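Local coordinates for eukaryotic translation initiation factor 2A (PDB 3WJ9), which probably directs the binding of initiator methionyl-tRNA to 40S ribosomal subunits in a codon-dependent manner, its chain here being the beta-propeller portion of the factor, at residues E31-P36 against Y51-Q56; V147-T152 against P159-R164. All blocks are in the same frame, centred on the assembly; numbering follows the deposited sequence.

Interaction 1 of 2, residues E31-P36 against Y51-Q56; sequences EAISEP and YATATQ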
loop_
_atom_site.group_PDB
_atom_site.type_symbol
_atom_site.label_atom_id
_atom_site.label_comp_id
_atom_site.label_asym_id
_atom_site.label_seq_id
_atom_site.Cartn_x
_atom_site.Cartn_y
_atom_site.Cartn_z
ATOM N N GLU A 31 6.987 -2.342 25.260
ATOM C CA GLU A 31 7.356 -3.748 25.388
ATOM C C GLU A 31 6.274 -4.614 24.737
ATOM O O GLU A 31 5.094 -4.261 24.760
ATOM C CB GLU A 31 7.559 -4.136 26.856
ATOM C CG GLU A 31 7.809 -5.621 27.073
ATOM C CD GLU A 31 8.117 -5.961 28.514
ATOM O OE1 GLU A 31 7.258 -6.585 29.170
ATOM O OE2 GLU A 31 9.221 -5.616 28.984
ATOM N N ALA A 32 6.682 -5.738 24.150
ATOM C CA ALA A 32 5.769 -6.607 23.410
ATOM C C ALA A 32 4.988 -7.566 24.313
ATOM O O ALA A 32 5.147 -7.553 25.533
ATOM C CB ALA A 32 6.538 -7.393 22.360
ATOM N N ILE A 33 4.143 -8.394 23.700
ATOM C CA ILE A 33 3.347 -9.383 24.427
ATOM C C ILE A 33 4.176 -10.637 24.708
ATOM O O ILE A 33 5.194 -10.872 24.054
ATOM C CB ILE A 33 2.064 -9.786 23.639
ATOM C CG1 ILE A 33 1.345 -8.561 23.083
ATOM C CG2 ILE A 33 1.084 -10.559 24.512
ATOM C CD1 ILE A 33 0.128 -8.917 22.252
ATOM N N SER A 34 3.743 -11.416 25.697
ATOM C CA SER A 34 4.274 -12.750 25.965
ATOM C C SER A 34 4.491 -13.561 24.692
ATOM O O SER A 34 5.570 -14.108 24.466
ATOM C CB SER A 34 3.328 -13.508 26.898
ATOM O OG SER A 34 3.755 -14.845 27.090
ATOM N N GLU A 35 3.455 -13.632 23.863
ATOM C CA GLU A 35 3.527 -14.357 22.602
ATOM C C GLU A 35 4.468 -13.669 21.622
ATOM O O GLU A 35 4.583 -12.444 21.624
ATOM C CB GLU A 35 2.138 -14.482 21.976
ATOM C CG GLU A 35 1.061 -15.023 22.892
ATOM C CD GLU A 35 1.028 -16.537 22.932
ATOM O OE1 GLU A 35 -0.054 -17.100 23.199
ATOM O OE2 GLU A 35 2.079 -17.166 22.697
ATOM N N PRO A 36 5.149 -14.459 20.778
ATOM C CA PRO A 36 5.958 -13.879 19.703
ATOM C C PRO A 36 5.076 -13.166 18.685
ATOM O O PRO A 36 3.989 -13.654 18.379
ATOM C CB PRO A 36 6.647 -15.100 19.085
ATOM C CG PRO A 36 5.743 -16.243 19.409
ATOM C CD PRO A 36 5.185 -15.931 20.766
ATOM N N TYR A 51 0.790 -4.576 16.510
ATOM C CA TYR A 51 1.444 -5.833 16.180
ATOM C C TYR A 51 0.591 -7.011 16.621
ATOM O O TYR A 51 -0.104 -6.946 17.636
ATOM C CB TYR A 51 2.836 -5.907 16.809
ATOM C CG TYR A 51 2.847 -5.901 18.318
ATOM C CD1 TYR A 51 2.932 -4.708 19.022
ATOM C CD2 TYR A 51 2.788 -7.085 19.039
ATOM C CE1 TYR A 51 2.945 -4.693 20.400
ATOM C CE2 TYR A 51 2.801 -7.079 20.416
ATOM C CZ TYR A 51 2.879 -5.880 21.093
ATOM O OH TYR A 51 2.891 -5.863 22.468
ATOM N N ALA A 52 0.648 -8.086 15.849
ATOM C CA ALA A 52 -0.189 -9.243 16.106
ATOM C C ALA A 52 0.604 -10.391 16.703
ATOM O O ALA A 52 1.685 -10.736 16.226
ATOM C CB ALA A 52 -0.874 -9.687 14.827
ATOM N N THR A 53 0.062 -10.961 17.771
ATOM C CA THR A 53 0.560 -12.209 18.319
ATOM C C THR A 53 -0.583 -13.212 18.256
ATOM O O THR A 53 -1.697 -12.854 17.872
ATOM C CB THR A 53 1.067 -12.051 19.763
ATOM O OG1 THR A 53 -0.042 -11.859 20.651
ATOM C CG2 THR A 53 2.028 -10.877 19.874
ATOM N N ALA A 54 -0.316 -14.459 18.625
ATOM C CA ALA A 54 -1.337 -15.499 18.569
ATOM C C ALA A 54 -2.533 -15.170 19.457
ATOM O O ALA A 54 -3.683 -15.335 19.052
ATOM C CB ALA A 54 -0.744 -16.839 18.966
ATOM N N THR A 55 -2.256 -14.695 20.666
ATOM C CA THR A 55 -3.300 -14.472 21.656
ATOM C C THR A 55 -4.062 -13.166 21.438
ATOM O O THR A 55 -5.292 -13.145 21.481
ATOM C CB THR A 55 -2.713 -14.472 23.085
ATOM O OG1 THR A 55 -1.944 -15.663 23.286
ATOM C CG2 THR A 55 -3.816 -14.415 24.126
ATOM N N GLN A 56 -3.327 -12.080 21.210
ATOM C CA GLN A 56 -3.898 -10.735 21.248
ATOM C C GLN A 56 -3.356 -9.792 20.169
ATOM O O GLN A 56 -2.540 -10.183 19.333
ATOM C CB GLN A 56 -3.652 -10.120 22.631
ATOM C CG GLN A 56 -4.235 -10.910 23.789
ATOM C CD GLN A 56 -3.695 -10.498 25.146
ATOM O OE1 GLN A 56 -3.009 -9.488 25.276
ATOM N NE2 GLN A 56 -3.986 -11.303 26.165
#

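Interaction 2 of 2, residues V147-T152 against P159-R164; sequences VHFYET and PIAKLR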
loop_
_atom_site.group_PDB
_atom_site.type_symbol
_atom_site.label_atom_id
_atom_site.label_comp_id
_atom_site.label_asym_id
_atom_site.label_seq_id
_atom_site.Cartn_x
_atom_site.Cartn_y
_atom_site.Cartn_z
ATOM N N VAL A 147 -21.601 -3.374 -4.791
ATOM C CA VAL A 147 -20.576 -2.721 -3.979
ATOM C C VAL A 147 -21.340 -1.951 -2.901
ATOM O O VAL A 147 -22.236 -1.166 -3.209
ATOM C CB VAL A 147 -19.611 -1.768 -4.716
ATOM C CG1 VAL A 147 -18.958 -0.794 -3.746
ATOM C CG2 VAL A 147 -18.567 -2.567 -5.478
ATOM N N HIS A 148 -20.987 -2.186 -1.640
ATOM C CA HIS A 148 -21.659 -1.536 -0.516
ATOM C C HIS A 148 -20.861 -0.363 0.047
ATOM O O HIS A 148 -19.633 -0.395 0.091
ATOM C CB HIS A 148 -21.930 -2.548 0.600
ATOM C CG HIS A 148 -22.868 -3.647 0.206
ATOM N ND1 HIS A 148 -23.554 -3.646 -0.987
ATOM C CD2 HIS A 148 -23.235 -4.778 0.855
ATOM C CE1 HIS A 148 -24.303 -4.735 -1.061
ATOM N NE2 HIS A 148 -24.130 -5.435 0.042
ATOM N N PHE A 149 -21.577 0.671 0.479
ATOM C CA PHE A 149 -20.967 1.828 1.123
ATOM C C PHE A 149 -21.505 1.975 2.540
ATOM O O PHE A 149 -22.663 1.661 2.804
ATOM C CB PHE A 149 -21.234 3.104 0.322
ATOM C CG PHE A 149 -20.582 3.119 -1.029
ATOM C CD1 PHE A 149 -21.172 2.478 -2.105
ATOM C CD2 PHE A 149 -19.382 3.781 -1.225
ATOM C CE1 PHE A 149 -20.576 2.490 -3.349
ATOM C CE2 PHE A 149 -18.781 3.797 -2.467
ATOM C CZ PHE A 149 -19.380 3.151 -3.531
ATOM N N TYR A 150 -20.661 2.450 3.450
ATOM C CA TYR A 150 -21.046 2.579 4.850
ATOM C C TYR A 150 -20.695 3.950 5.412
ATOM O O TYR A 150 -19.885 4.676 4.841
ATOM C CB TYR A 150 -20.361 1.502 5.698
ATOM C CG TYR A 150 -20.779 0.079 5.397
ATOM C CD1 TYR A 150 -20.313 -0.581 4.267
ATOM C CD2 TYR A 150 -21.627 -0.610 6.254
ATOM C CE1 TYR A 150 -20.689 -1.880 3.992
ATOM C CE2 TYR A 150 -22.008 -1.912 5.987
ATOM C CZ TYR A 150 -21.536 -2.541 4.855
ATOM O OH TYR A 150 -21.912 -3.837 4.584
ATOM N N GLU A 151 -21.321 4.302 6.530
ATOM C CA GLU A 151 -20.859 5.417 7.348
ATOM C C GLU A 151 -19.964 4.858 8.444
ATOM O O GLU A 151 -20.400 4.023 9.229
ATOM C CB GLU A 151 -22.027 6.190 7.962
ATOM C CG GLU A 151 -22.656 7.229 7.052
ATOM C CD GLU A 151 -23.656 8.100 7.788
ATOM O OE1 GLU A 151 -23.947 9.216 7.309
ATOM O OE2 GLU A 151 -24.148 7.667 8.850
ATOM N N THR A 152 -18.714 5.306 8.498
ATOM C CA THR A 152 -17.757 4.747 9.449
ATOM C C THR A 152 -18.197 4.954 10.897
ATOM O O THR A 152 -18.004 4.086 11.747
ATOM C CB THR A 152 -16.352 5.350 9.260
ATOM O OG1 THR A 152 -16.403 6.772 9.441
ATOM C CG2 THR A 152 -15.825 5.036 7.863
ATOM N N PRO A 159 -25.481 -0.789 5.190
ATOM C CA PRO A 159 -25.113 -0.023 3.994
ATOM C C PRO A 159 -25.985 1.212 3.777
ATOM O O PRO A 159 -27.189 1.086 3.545
ATOM C CB PRO A 159 -25.318 -1.030 2.857
ATOM C CG PRO A 159 -25.152 -2.354 3.502
ATOM C CD PRO A 159 -25.752 -2.201 4.868
ATOM N N ILE A 160 -25.375 2.391 3.849
ATOM C CA ILE A 160 -26.092 3.637 3.614
ATOM C C ILE A 160 -26.304 3.841 2.117
ATOM O O ILE A 160 -27.149 4.632 1.695
ATOM C CB ILE A 160 -25.335 4.849 4.205
ATOM C CG1 ILE A 160 -26.262 6.060 4.322
ATOM C CG2 ILE A 160 -24.094 5.168 3.378
ATOM C CD1 ILE A 160 -25.589 7.299 4.863
ATOM N N ALA A 161 -25.538 3.104 1.319
ATOM C CA ALA A 161 -25.602 3.222 -0.130
ATOM C C ALA A 161 -25.081 1.963 -0.813
ATOM O O ALA A 161 -24.235 1.252 -0.272
ATOM C CB ALA A 161 -24.817 4.434 -0.590
ATOM N N LYS A 162 -25.603 1.696 -2.007
ATOM C CA LYS A 162 -25.200 0.542 -2.804
ATOM C C LYS A 162 -24.954 0.977 -4.244
ATOM O O LYS A 162 -25.410 2.041 -4.656
ATOM C CB LYS A 162 -26.269 -0.553 -2.754
ATOM C CG LYS A 162 -26.785 -0.864 -1.356
ATOM C CD LYS A 162 -27.912 -1.883 -1.391
ATOM C CE LYS A 162 -28.600 -1.992 -0.043
ATOM N NZ LYS A 162 -29.392 -0.770 0.266
ATOM N N LEU A 163 -24.235 0.166 -5.015
ATOM C CA LEU A 163 -23.954 0.530 -6.401
ATOM C C LEU A 163 -24.788 -0.282 -7.387
ATOM O O LEU A 163 -24.991 -1.483 -7.214
ATOM C CB LEU A 163 -22.466 0.370 -6.721
ATOM C CG LEU A 163 -22.038 1.153 -7.966
ATOM C CD1 LEU A 163 -22.426 2.617 -7.819
ATOM C CD2 LEU A 163 -20.546 1.021 -8.224
ATOM N N ARG A 164 -25.251 0.399 -8.431
ATOM C CA ARG A 164 -26.177 -0.163 -9.406
ATOM C C ARG A 164 -25.598 -1.302 -10.241
ATOM O O ARG A 164 -26.211 -2.364 -10.359
ATOM C CB ARG A 164 -26.661 0.938 -10.353
ATOM C CG ARG A 164 -27.361 2.099 -9.671
ATOM C CD ARG A 164 -28.697 1.692 -9.075
ATOM N NE ARG A 164 -29.351 2.821 -8.423
ATOM C CZ ARG A 164 -30.104 3.716 -9.055
ATOM N NH1 ARG A 164 -30.302 3.616 -10.362
ATOM N NH2 ARG A 164 -30.660 4.712 -8.379
#

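Interaction 1 of 2, residues E31-P36 against Y51-Q56
Glu35 and Thr53 bring the two backbones closest, CA to CA 5.6 Å, where the irregular segment 31-36 passes over strand 48-53 at Thr53, and no backbone hydrogen bond pairs the two. The contact illustrates how a loop can lie on a propeller blade mainly through side-chain packing. Tyr51 and Thr53 direct their side chains at the loop, while Ala52 between them turns away toward strand 76-81 of the next blade. Ile33 fills the middle. Its CG1 sits beside the backbone N (chi1 -46°) and meets the edge of the Tyr51 ring near the ring plane, 3.4 Å from Tyr51 CE2. One carbon further out, Ile33 CD1 lies 3.6 Å from Thr53 CG2 and 4.0 Å from Gln56 CB. One residue earlier, Ala32 CB stands 4.2 Å from Tyr51 CZ. Glu35, two residues after Ile33, packs its CB 3.5 Å from Thr53 CB. Thr53 also ties its own turn together: its OG1 donates to Gln56 O over 3.3 Å, from above the carbonyl plane, and that oxygen also accepts a bond from Thr53 N. An alanine at Thr53 would probably leave Ile33 CD1 with a gap beside it and Gln56 O with the backbone donor of this residue but without its hydroxyl. Ile33 and Tyr51 both reach Val58 of strand 57-61, in the same blade, while Ala32 and Tyr51 also touch Ile15 of strand 15-19, outside that sheet. With apolar carbons doing most of the work, the fit depends on shape more than on directed polar bonds.

Interaction 2 of 2, residues V147-T152 against P159-R164
Phe149 and Ala161 form the hydrogen-bonded antiparallel pair at the heart of this beta hairpin, which supplies the last two strands of a four-stranded propeller blade. Phe149 N donates to Ala161 O at 2.8 Å with an N-H...O angle of 156°, the straightest of the three bonds across the hairpin. The other two are weak: Leu163 N to Val147 O, 3.0 Å, and Ile160 N to Phe149 O, also 3.0 Å. Opposite Phe149 the outer strand spends two residues, Ile160 and Ala161, which makes a classic beta bulge. The side chains sort themselves onto two faces. On one, Phe149 CB lies 3.9 Å from Ala161 CB, and the edge of the Phe149 ring is turned to Ala161 O and Leu163 CB. Val147 CB meets Leu163 CB at 4.1 Å. On the other, His148 and Lys162 form the non-hydrogen-bonded pair, with Pro159 alongside His148. Pro159 also lies beside Tyr150: its CA sits over one face of that ring, offset toward the rim, in a CH-pi contact 4.3 Å from the centroid and 17° off the normal, while Pro159 CG reaches Tyr150 OH at 3.7 Å. A second shell positions these groups. Phe149 rests on Val181 and Ile200 and Leu163 on Val183, which brings strand 180-185 of the next blade against the hairpin, and Ala161 touches Phe203. Inward in the sheet, His148 and Tyr150 bond through their backbones to Arg141 and Ala139. At the bulge Ile160 holds CG1 anti to its backbone N (chi1 -163°), and the branch ends with CD1 3.5 Å from Glu151 OE1.

In the fold
Interactions 1 and 2 belong to different blades of one beta-propeller and follow one another along the chain, the four-stranded sheet running from strand 76-81 to strand 116-120 coming between them. Their centres lie 34 Å apart and their nearest atoms about 21 Å, so neither touches the other. Each is centred well out from the middle of the chain, at 24 and 23 Å. The principle they exemplify is a division of labour: interaction 2 builds a blade from within by backbone pairing, whereas interaction 1 lays an entering loop across a blade by side-chain packing. Nothing in the geometry places a ligand or an RNA-binding site at either one, and both are contacts of the scaffold.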